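PDB 3CSS: 6-phosphogluconolactonase from Leishmania braziliensis, which probably hydrolyses 6-phospho-D-glucono-1,5-lactone to 6-phospho-D-gluconate, the second step of the oxidative pentose phosphate pathway. Local coordinates for residues A[48-53]-A[88-93]; A[77-82]-A[197-202]; A[170-175]-A[201-206]. All coordinates share one frame; numbering follows the deposited sequence. Where two conformers were deposited one is given.

Contact 1. Residues A[48-53]-A[88-93]; sequences TPKRLY and FSMATK. With PO4 (phosphate ion), chain B.
Met-90 lies against Tyr-53 in a Met-aromatic contact that joins two helices of the alpha/beta fold, 50-59 and 87-96, which follow the neighbouring parallel strands 39-43 and 69-77. The sulfur sits at the ring edge, SD of Met-90 3.7 Å from CD2 of Tyr-53 and, seen from the ring centroid, 76° off the normal. Methionine suits the place because its unbranched chain can fold: CG is anti to the backbone N (chi1 -179°), and bends at chi2 and chi3 turn the thioether toward the start of helix 50-59.

The remaining contacts are apolar. CE of Met-90 meets CE2 of Tyr-53 at 3.8 Å and CG of Pro-49 at 4.2 Å, while SD packs near CA and CB of Lys-50. Ala-91, with only a methyl group, lets the tyrosine ring come close; both also touch Leu-43.

Polar atoms find partners beside the helix contact. The Tyr-53 hydroxyl is hydrogen-bonded to Ser-44 O, and Pro-49 O lies offset toward the rim of one ring face. The exposed Lys-50 leads away from helix 87-96, its NZ making a weak 3.2 Å hydrogen bond to O3 of a phosphate ion, probably from the crystallisation liquor.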
loop_
_atom_site.group_PDB
_atom_site.type_symbol
_atom_site.label_atom_id
_atom_site.label_comp_id
_atom_site.label_asym_id
_atom_site.label_seq_id
_atom_site.Cartn_x
_atom_site.Cartn_y
_atom_site.Cartn_z
ATOM N N THR A 48 6.157 9.215 -3.424
ATOM C CA THR A 48 5.219 10.081 -2.697
ATOM C C THR A 48 5.314 9.992 -1.148
ATOM O O THR A 48 5.404 11.019 -0.503
ATOM C CB THR A 48 3.779 9.819 -3.158
ATOM O OG1 THR A 48 3.718 9.923 -4.591
ATOM C CG2 THR A 48 2.814 10.830 -2.510
ATOM N N PRO A 49 5.331 8.781 -0.567
ATOM C CA PRO A 49 5.377 8.606 0.907
ATOM C C PRO A 49 6.768 8.744 1.554
ATOM O O PRO A 49 6.892 8.711 2.778
ATOM C CB PRO A 49 4.885 7.174 1.084
ATOM C CG PRO A 49 5.440 6.493 -0.115
ATOM C CD PRO A 49 5.269 7.460 -1.240
ATOM N N LYS A 50 7.813 8.923 0.741
ATOM C CA LYS A 50 9.145 9.086 1.292
ATOM C C LYS A 50 9.191 10.212 2.344
ATOM O O LYS A 50 9.787 10.047 3.409
ATOM C CB LYS A 50 10.134 9.364 0.164
ATOM C CG LYS A 50 11.578 9.502 0.635
ATOM C CD LYS A 50 12.542 9.674 -0.518
ATOM C CE LYS A 50 12.388 10.981 -1.221
ATOM N NZ LYS A 50 13.615 11.268 -2.060
ATOM N N ARG A 51 8.582 11.351 2.039
ATOM C CA ARG A 51 8.650 12.445 2.990
ATOM C C ARG A 51 7.873 12.148 4.276
ATOM O O ARG A 51 8.367 12.485 5.345
ATOM C CB ARG A 51 8.283 13.766 2.350
ATOM C CG ARG A 51 9.386 14.226 1.444
ATOM C CD ARG A 51 8.846 15.111 0.391
ATOM N NE ARG A 51 8.136 16.219 1.005
ATOM C CZ ARG A 51 7.889 17.356 0.382
ATOM N NH1 ARG A 51 8.290 17.503 -0.870
ATOM N NH2 ARG A 51 7.250 18.325 1.008
ATOM N N LEU A 52 6.740 11.447 4.187
ATOM C CA LEU A 52 6.042 10.970 5.381
ATOM C C LEU A 52 6.961 10.132 6.269
ATOM O O LEU A 52 7.047 10.347 7.485
ATOM C CB LEU A 52 4.823 10.147 4.990
ATOM C CG LEU A 52 4.103 9.386 6.097
ATOM C CD1 LEU A 52 3.554 10.335 7.171
ATOM C CD2 LEU A 52 2.995 8.523 5.486
ATOM N N TYR A 53 7.637 9.168 5.665
ATOM C CA TYR A 53 8.538 8.297 6.395
ATOM C C TYR A 53 9.660 9.084 7.093
ATOM O O TYR A 53 9.983 8.816 8.256
ATOM C CB TYR A 53 9.084 7.191 5.493
ATOM C CG TYR A 53 8.013 6.354 4.808
ATOM C CD1 TYR A 53 6.688 6.295 5.297
ATOM C CD2 TYR A 53 8.322 5.609 3.687
ATOM C CE1 TYR A 53 5.722 5.544 4.666
ATOM C CE2 TYR A 53 7.339 4.839 3.041
ATOM C CZ TYR A 53 6.047 4.818 3.526
ATOM O OH TYR A 53 5.069 4.075 2.883
ATOM N N PHE A 88 11.587 -1.319 -0.154
ATOM C CA PHE A 88 12.305 -1.586 1.081
ATOM C C PHE A 88 13.492 -0.648 1.265
ATOM O O PHE A 88 13.703 -0.108 2.341
ATOM C CB PHE A 88 12.769 -3.030 1.120
ATOM C CG PHE A 88 13.466 -3.388 2.391
ATOM C CD1 PHE A 88 12.734 -3.665 3.538
ATOM C CD2 PHE A 88 14.845 -3.402 2.453
ATOM C CE1 PHE A 88 13.391 -4.004 4.736
ATOM C CE2 PHE A 88 15.512 -3.724 3.646
ATOM C CZ PHE A 88 14.767 -4.022 4.787
ATOM N N SER A 89 14.260 -0.451 0.209
ATOM C CA SER A 89 15.384 0.476 0.251
ATOM C C SER A 89 14.905 1.875 0.624
ATOM O O SER A 89 15.429 2.509 1.544
ATOM C CB SER A 89 16.082 0.535 -1.101
ATOM O OG SER A 89 17.123 1.498 -1.073
ATOM N N MET A 90 13.911 2.357 -0.113
ATOM C CA MET A 90 13.373 3.680 0.134
ATOM C C MET A 90 12.894 3.823 1.583
ATOM O O MET A 90 13.229 4.791 2.254
ATOM C CB MET A 90 12.242 3.984 -0.849
ATOM C CG MET A 90 11.645 5.367 -0.678
ATOM S SD MET A 90 10.312 5.426 0.535
ATOM C CE MET A 90 9.065 4.417 -0.263
ATOM N N ALA A 91 12.109 2.857 2.061
ATOM C CA ALA A 91 11.558 2.896 3.424
ATOM C C ALA A 91 12.639 2.813 4.504
ATOM O O ALA A 91 12.534 3.441 5.557
ATOM C CB ALA A 91 10.575 1.742 3.611
ATOM N N THR A 92 13.672 2.020 4.226
ATOM C CA THR A 92 14.797 1.836 5.142
ATOM C C THR A 92 15.599 3.123 5.284
ATOM O O THR A 92 15.884 3.551 6.405
ATOM C CB THR A 92 15.684 0.639 4.696
ATOM O OG1 THR A 92 14.940 -0.573 4.831
ATOM C CG2 THR A 92 16.937 0.540 5.554
ATOM N N LYS A 93 15.963 3.740 4.161
ATOM C CA LYS A 93 16.721 4.991 4.182
ATOM C C LYS A 93 15.950 6.085 4.900
ATOM O O LYS A 93 16.523 6.861 5.682
ATOM C CB LYS A 93 17.083 5.451 2.771
ATOM C CG LYS A 93 18.111 4.577 2.083
ATOM C CD LYS A 93 18.528 5.181 0.757
ATOM C CE LYS A 93 19.361 4.198 -0.071
ATOM N NZ LYS A 93 20.283 4.915 -1.001
HETATM P P PO4 B . 14.486 14.396 0.894
HETATM O O1 PO4 B . 15.967 14.565 1.164
HETATM O O2 PO4 B . 13.763 14.830 2.133
HETATM O O3 PO4 B . 14.203 12.922 0.664
HETATM O O4 PO4 B . 14.017 15.172 -0.297
#

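Contact 2. Residues A[77-82]-A[197-202]; sequences RLLSED and PKVWRV
The guanidinium of Arg-201 rests beside Arg-77 and is gripped along its edge by two carbonyls of the loop that leads into its strand. NH2 of Arg-201 donates to Pro-197 O at 2.9 Å, in the carbonyl plane and on a lone pair (169° at the hydrogen), and NE gives a more bent bond to Val-199 O. A bend at chi2 (-65°) folds the chain back so that NE and NH2 face these carbonyls. The flat group offers one face to CG of Arg-77, 3.8 Å from NE of Arg-201.

The two arginines run side by side, their guanidinium planes 56° apart. NE of Arg-77 lies 3.8 Å from NH1 of Arg-201, a repulsion probably eased by the carbonyl acceptors Pro-197 O, Val-199 O and, for NH1 of Arg-77, Gln-85 O. CD of Pro-197 covers one face of the Arg-77 guanidinium, a flat cation against a rigid apolar ring.

Arg-77 and Arg-201 form a non-hydrogen-bonded antiparallel pair where strands 69-77 and 201-204 meet in the mixed sheet. Just past it, Leu-78 N donates to Trp-200 O at 2.9 Å, and Leu-78 centres an inverse gamma turn that leads the chain off the sheet.

Branched apolar side chains complete the contact: CD2 of Leu-78 reaches CG1 of Val-202 at 4.1 Å, and CD2 of Leu-79 meets CG2 of Val-199 at 3.9 Å.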
loop_
_atom_site.group_PDB
_atom_site.type_symbol
_atom_site.label_atom_id
_atom_site.label_comp_id
_atom_site.label_asym_id
_atom_site.label_seq_id
_atom_site.Cartn_x
_atom_site.Cartn_y
_atom_site.Cartn_z
ATOM N N ARG A 77 8.594 -4.164 -5.483
ATOM C CA ARG A 77 9.304 -4.505 -6.703
ATOM C C ARG A 77 10.266 -5.649 -6.412
ATOM O O ARG A 77 11.068 -5.558 -5.467
ATOM C CB ARG A 77 10.095 -3.284 -7.183
ATOM C CG ARG A 77 9.254 -2.105 -7.610
ATOM C CD ARG A 77 8.862 -1.189 -6.446
ATOM N NE ARG A 77 8.121 -0.004 -6.884
ATOM C CZ ARG A 77 8.651 1.165 -7.228
ATOM N NH1 ARG A 77 9.959 1.353 -7.230
ATOM N NH2 ARG A 77 7.847 2.172 -7.604
ATOM N N LEU A 78 10.246 -6.702 -7.231
ATOM C CA LEU A 78 11.078 -7.885 -6.966
ATOM C C LEU A 78 12.509 -7.667 -7.436
ATOM O O LEU A 78 13.000 -8.286 -8.396
ATOM C CB LEU A 78 10.453 -9.141 -7.557
ATOM C CG LEU A 78 9.073 -9.444 -6.959
ATOM C CD1 LEU A 78 8.471 -10.699 -7.569
ATOM C CD2 LEU A 78 9.140 -9.542 -5.428
ATOM N N LEU A 79 13.151 -6.738 -6.733
ATOM C CA LEU A 79 14.561 -6.418 -6.871
ATOM C C LEU A 79 15.221 -6.704 -5.510
ATOM O O LEU A 79 14.535 -6.933 -4.517
ATOM C CB LEU A 79 14.704 -4.939 -7.258
ATOM C CG LEU A 79 14.005 -4.510 -8.558
ATOM C CD1 LEU A 79 13.727 -3.016 -8.577
ATOM C CD2 LEU A 79 14.806 -4.928 -9.793
ATOM N N SER A 80 16.547 -6.702 -5.460
ATOM C CA SER A 80 17.249 -6.886 -4.186
ATOM C C SER A 80 16.851 -5.783 -3.184
ATOM O O SER A 80 16.465 -4.682 -3.583
ATOM C CB SER A 80 18.778 -6.951 -4.392
ATOM O OG SER A 80 19.347 -5.667 -4.607
ATOM N N GLU A 81 16.910 -6.100 -1.893
ATOM C CA GLU A 81 16.667 -5.117 -0.821
ATOM C C GLU A 81 17.603 -3.897 -0.885
ATOM O O GLU A 81 17.223 -2.805 -0.455
ATOM C CB GLU A 81 16.799 -5.773 0.564
ATOM C CG GLU A 81 15.691 -6.763 0.895
ATOM C CD GLU A 81 15.685 -7.207 2.353
ATOM O OE1 GLU A 81 14.578 -7.465 2.887
ATOM O OE2 GLU A 81 16.775 -7.301 2.962
ATOM N N ASP A 82 18.819 -4.073 -1.401
ATOM C CA ASP A 82 19.741 -2.932 -1.541
ATOM C C ASP A 82 19.610 -2.198 -2.896
ATOM O O ASP A 82 20.316 -1.212 -3.135
ATOM C CB ASP A 82 21.211 -3.310 -1.208
ATOM C CG ASP A 82 21.685 -4.577 -1.893
ATOM O OD1 ASP A 82 20.924 -5.156 -2.696
ATOM O OD2 ASP A 82 22.836 -4.999 -1.618
ATOM N N PRO A 197 9.351 0.866 -12.218
ATOM C CA PRO A 197 10.277 0.038 -12.978
ATOM C C PRO A 197 9.626 -1.203 -13.592
ATOM O O PRO A 197 8.646 -1.718 -13.043
ATOM C CB PRO A 197 11.338 -0.359 -11.934
ATOM C CG PRO A 197 10.709 -0.198 -10.641
ATOM C CD PRO A 197 9.669 0.866 -10.781
ATOM N N LYS A 198 10.187 -1.664 -14.713
ATOM C CA LYS A 198 9.693 -2.830 -15.432
ATOM C C LYS A 198 10.209 -4.107 -14.764
ATOM O O LYS A 198 11.161 -4.740 -15.232
ATOM C CB LYS A 198 10.146 -2.799 -16.900
ATOM C CG LYS A 198 9.656 -1.595 -17.698
ATOM C CD LYS A 198 8.148 -1.516 -17.712
ATOM C CE LYS A 198 7.630 -0.398 -18.592
ATOM N NZ LYS A 198 6.141 -0.333 -18.517
ATOM N N VAL A 199 9.579 -4.475 -13.658
ATOM C CA VAL A 199 9.963 -5.637 -12.877
ATOM C C VAL A 199 8.703 -6.205 -12.257
ATOM O O VAL A 199 7.780 -5.442 -11.899
ATOM C CB VAL A 199 10.983 -5.275 -11.742
ATOM C CG1 VAL A 199 10.416 -4.242 -10.785
ATOM C CG2 VAL A 199 11.470 -6.550 -10.977
ATOM N N TRP A 200 8.654 -7.532 -12.134
ATOM C CA TRP A 200 7.537 -8.200 -11.471
ATOM C C TRP A 200 7.360 -7.694 -10.049
ATOM O O TRP A 200 8.322 -7.219 -9.405
ATOM C CB TRP A 200 7.672 -9.740 -11.503
ATOM C CG TRP A 200 7.151 -10.315 -12.770
ATOM C CD1 TRP A 200 7.837 -10.502 -13.932
ATOM C CD2 TRP A 200 5.809 -10.755 -13.021
ATOM N NE1 TRP A 200 7.009 -11.029 -14.888
ATOM C CE2 TRP A 200 5.752 -11.180 -14.358
ATOM C CE3 TRP A 200 4.649 -10.831 -12.237
ATOM C CZ2 TRP A 200 4.580 -11.658 -14.939
ATOM C CZ3 TRP A 200 3.489 -11.301 -12.812
ATOM C CH2 TRP A 200 3.464 -11.722 -14.146
ATOM N N ARG A 201 6.111 -7.771 -9.598
ATOM C CA ARG A 201 5.681 -7.277 -8.298
ATOM C C ARG A 201 4.961 -8.336 -7.472
ATOM O O ARG A 201 4.344 -9.273 -8.001
ATOM C CB ARG A 201 4.711 -6.070 -8.438
ATOM C CG ARG A 201 5.081 -5.041 -9.496
ATOM C CD ARG A 201 6.373 -4.332 -9.169
ATOM N NE ARG A 201 6.713 -3.285 -10.134
ATOM C CZ ARG A 201 6.263 -2.033 -10.071
ATOM N NH1 ARG A 201 5.464 -1.645 -9.096
ATOM N NH2 ARG A 201 6.625 -1.155 -10.998
ATOM N N VAL A 202 5.012 -8.145 -6.160
ATOM C CA VAL A 202 4.032 -8.734 -5.274
ATOM C C VAL A 202 3.230 -7.597 -4.652
ATOM O O VAL A 202 3.732 -6.467 -4.502
ATOM C CB VAL A 202 4.654 -9.633 -4.193
ATOM C CG1 VAL A 202 5.325 -10.843 -4.848
ATOM C CG2 VAL A 202 5.642 -8.883 -3.368
#

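Contact 3. Residues A[170-175]-A[201-206]; sequences ASIFPD and RVTLSK
Ser-171 N donates to OG1 of Thr-203 at 3.1 Å, with an angle of 160° at the hydrogen. The same threonine oxygen donates to Leu-204 O at 2.9 Å, so it serves as acceptor toward the loop and donor toward its own strand. Its position follows from chi1 of -173°, which sets OG1 anti to the backbone N. Threonine suits the place, since it supplies both this hydroxyl and a methyl, CG2, that lies against the Ser-171 carbonyl.

The second bond between the segments runs from NH1 of Arg-201 to OG of Ser-171, 3.2 Å long, with the oxygen tilted out of the guanidinium plane. OG also bonds to Asp-75 on strand 69-77. A water extends the link: it donates to Ala-170 O at 3.0 Å and accepts a weak bond from NH1 of Arg-201.

CB of Ser-171 lies 3.4 Å from CB of Arg-201, a close approach that a small serine suits. Phe-173 packs at right angles to the guanidinium, the two planes 87° apart. Its ring comes edge-on over one face of the cation, CZ of Phe-173 lying 3.7 Å from NH1 of Arg-201, while the ring itself stacks with His-168. Ile-172 sends CD1 to Leu-204 O at 3.6 Å and on to Lys-206, the first residue of helix 206-211.

The part 170-173 runs roughly at right angles to 201-206 and is fastened through strand side chains rather than by sheet pairing. It lies just past His-168, in the glycine- and histidine-containing segment after strand 158-162 of the glucosamine-6-phosphate isomerase/6-phosphogluconolactonase family, and packs on an antiparallel strand of the mixed sheet. Held by both Arg-201 NH1 and Asp-75, the buried Ser-171 hydroxyl has its rotation fixed, which couples the loop to two neighbouring strands.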
loop_
_atom_site.group_PDB
_atom_site.type_symbol
_atom_site.label_atom_id
_atom_site.label_comp_id
_atom_site.label_asym_id
_atom_site.label_seq_id
_atom_site.Cartn_x
_atom_site.Cartn_y
_atom_site.Cartn_z
ATOM N N ALA A 170 -1.236 0.238 -5.068
ATOM C CA ALA A 170 -0.342 -0.846 -4.644
ATOM C C ALA A 170 0.393 -1.372 -5.891
ATOM O O ALA A 170 0.904 -0.559 -6.647
ATOM C CB ALA A 170 -1.139 -1.944 -3.923
ATOM N N SER A 171 0.476 -2.683 -6.111
ATOM C CA SER A 171 0.877 -3.197 -7.457
ATOM C C SER A 171 -0.286 -3.971 -8.091
ATOM O O SER A 171 -0.106 -5.018 -8.733
ATOM C CB SER A 171 2.176 -4.006 -7.416
ATOM O OG SER A 171 3.293 -3.132 -7.310
ATOM N N ILE A 172 -1.489 -3.410 -7.911
ATOM C CA ILE A 172 -2.698 -3.952 -8.507
ATOM C C ILE A 172 -2.885 -3.185 -9.826
ATOM O O ILE A 172 -3.514 -2.102 -9.855
ATOM C CB ILE A 172 -3.922 -3.794 -7.556
ATOM C CG1 ILE A 172 -3.657 -4.553 -6.239
ATOM C CG2 ILE A 172 -5.185 -4.329 -8.253
ATOM C CD1 ILE A 172 -4.590 -4.198 -5.065
ATOM N N PHE A 173 -2.248 -3.701 -10.880
ATOM C CA PHE A 173 -2.212 -3.044 -12.193
ATOM C C PHE A 173 -3.376 -3.481 -13.075
ATOM O O PHE A 173 -3.854 -4.609 -12.956
ATOM C CB PHE A 173 -0.890 -3.333 -12.924
ATOM C CG PHE A 173 0.293 -2.595 -12.350
ATOM C CD1 PHE A 173 0.533 -1.260 -12.670
ATOM C CD2 PHE A 173 1.155 -3.221 -11.472
ATOM C CE1 PHE A 173 1.611 -0.584 -12.142
ATOM C CE2 PHE A 173 2.228 -2.547 -10.934
ATOM C CZ PHE A 173 2.454 -1.226 -11.260
ATOM N N PRO A 174 -3.793 -2.600 -14.004
ATOM C CA PRO A 174 -4.756 -3.025 -15.025
ATOM C C PRO A 174 -4.274 -4.271 -15.764
ATOM O O PRO A 174 -3.089 -4.385 -16.087
ATOM C CB PRO A 174 -4.824 -1.825 -15.986
ATOM C CG PRO A 174 -4.235 -0.694 -15.297
ATOM C CD PRO A 174 -3.375 -1.202 -14.171
ATOM N N ASP A 175 -5.190 -5.207 -15.976
ATOM C CA ASP A 175 -4.948 -6.437 -16.734
ATOM C C ASP A 175 -3.761 -7.281 -16.212
ATOM O O ASP A 175 -3.073 -7.981 -16.985
ATOM C CB ASP A 175 -4.830 -6.103 -18.233
ATOM C CG ASP A 175 -6.033 -5.318 -18.748
ATOM O OD1 ASP A 175 -7.154 -5.855 -18.757
ATOM O OD2 ASP A 175 -5.872 -4.122 -19.104
ATOM N N ARG A 201 6.111 -7.771 -9.598
ATOM C CA ARG A 201 5.681 -7.277 -8.298
ATOM C C ARG A 201 4.961 -8.336 -7.472
ATOM O O ARG A 201 4.344 -9.273 -8.001
ATOM C CB ARG A 201 4.711 -6.070 -8.438
ATOM C CG ARG A 201 5.081 -5.041 -9.496
ATOM C CD ARG A 201 6.373 -4.332 -9.169
ATOM N NE ARG A 201 6.713 -3.285 -10.134
ATOM C CZ ARG A 201 6.263 -2.033 -10.071
ATOM N NH1 ARG A 201 5.464 -1.645 -9.096
ATOM N NH2 ARG A 201 6.625 -1.155 -10.998
ATOM N N VAL A 202 5.012 -8.145 -6.160
ATOM C CA VAL A 202 4.032 -8.734 -5.274
ATOM C C VAL A 202 3.230 -7.597 -4.652
ATOM O O VAL A 202 3.732 -6.467 -4.502
ATOM C CB VAL A 202 4.654 -9.633 -4.193
ATOM C CG1 VAL A 202 5.325 -10.843 -4.848
ATOM C CG2 VAL A 202 5.642 -8.883 -3.368
ATOM N N THR A 203 1.980 -7.902 -4.324
ATOM C CA THR A 203 1.068 -6.908 -3.770
ATOM C C THR A 203 0.082 -7.555 -2.802
ATOM O O THR A 203 -0.343 -8.683 -3.010
ATOM C CB THR A 203 0.287 -6.162 -4.910
ATOM O OG1 THR A 203 -0.464 -5.081 -4.348
ATOM C CG2 THR A 203 -0.616 -7.108 -5.706
ATOM N N LEU A 204 -0.265 -6.832 -1.744
ATOM C CA LEU A 204 -1.477 -7.136 -1.018
ATOM C C LEU A 204 -2.626 -7.141 -2.026
ATOM O O LEU A 204 -2.644 -6.346 -2.980
ATOM C CB LEU A 204 -1.716 -6.122 0.095
ATOM C CG LEU A 204 -0.705 -6.092 1.242
ATOM C CD1 LEU A 204 -1.078 -5.029 2.276
ATOM C CD2 LEU A 204 -0.513 -7.496 1.873
ATOM N N SER A 205 -3.569 -8.059 -1.824
ATOM C CA SER A 205 -4.697 -8.198 -2.725
ATOM C C SER A 205 -5.775 -7.177 -2.423
ATOM O O SER A 205 -5.773 -6.553 -1.374
ATOM C CB SER A 205 -5.279 -9.608 -2.597
ATOM O OG SER A 205 -5.788 -9.800 -1.279
ATOM N N LYS A 206 -6.710 -7.014 -3.353
ATOM C CA LYS A 206 -7.884 -6.170 -3.121
ATOM C C LYS A 206 -8.564 -6.525 -1.802
ATOM O O LYS A 206 -8.975 -5.649 -1.053
ATOM C CB LYS A 206 -8.882 -6.307 -4.276
ATOM C CG LYS A 206 -8.373 -5.785 -5.589
ATOM C CD LYS A 206 -9.432 -5.816 -6.699
ATOM C CE LYS A 206 -9.904 -7.205 -7.002
ATOM N NZ LYS A 206 -10.972 -7.184 -8.077
HETATM O O HOH W 1 3.402 0.280 -8.023
#

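In the fold
All three contacts are built around the mixed eight-stranded sheet. Contact 1 joins two helices on one side of the sheet and opens first along the chain. The loop 77-82 of contact 2 lies between the two segments of contact 1, so these contacts interlock in sequence; they touch where Phe-88 and Ser-89 pack on Glu-81, with centres about 15 Å apart. Contacts 2 and 3 have centres about 13 Å apart and share Arg-201 and Val-202 of strand 201-204. Contacts 1 and 3 remain separate, their nearest atoms about 10 Å apart. They thus join two helices, the antiparallel strand 201-204 and the loop before strand 186-189 around one sheet.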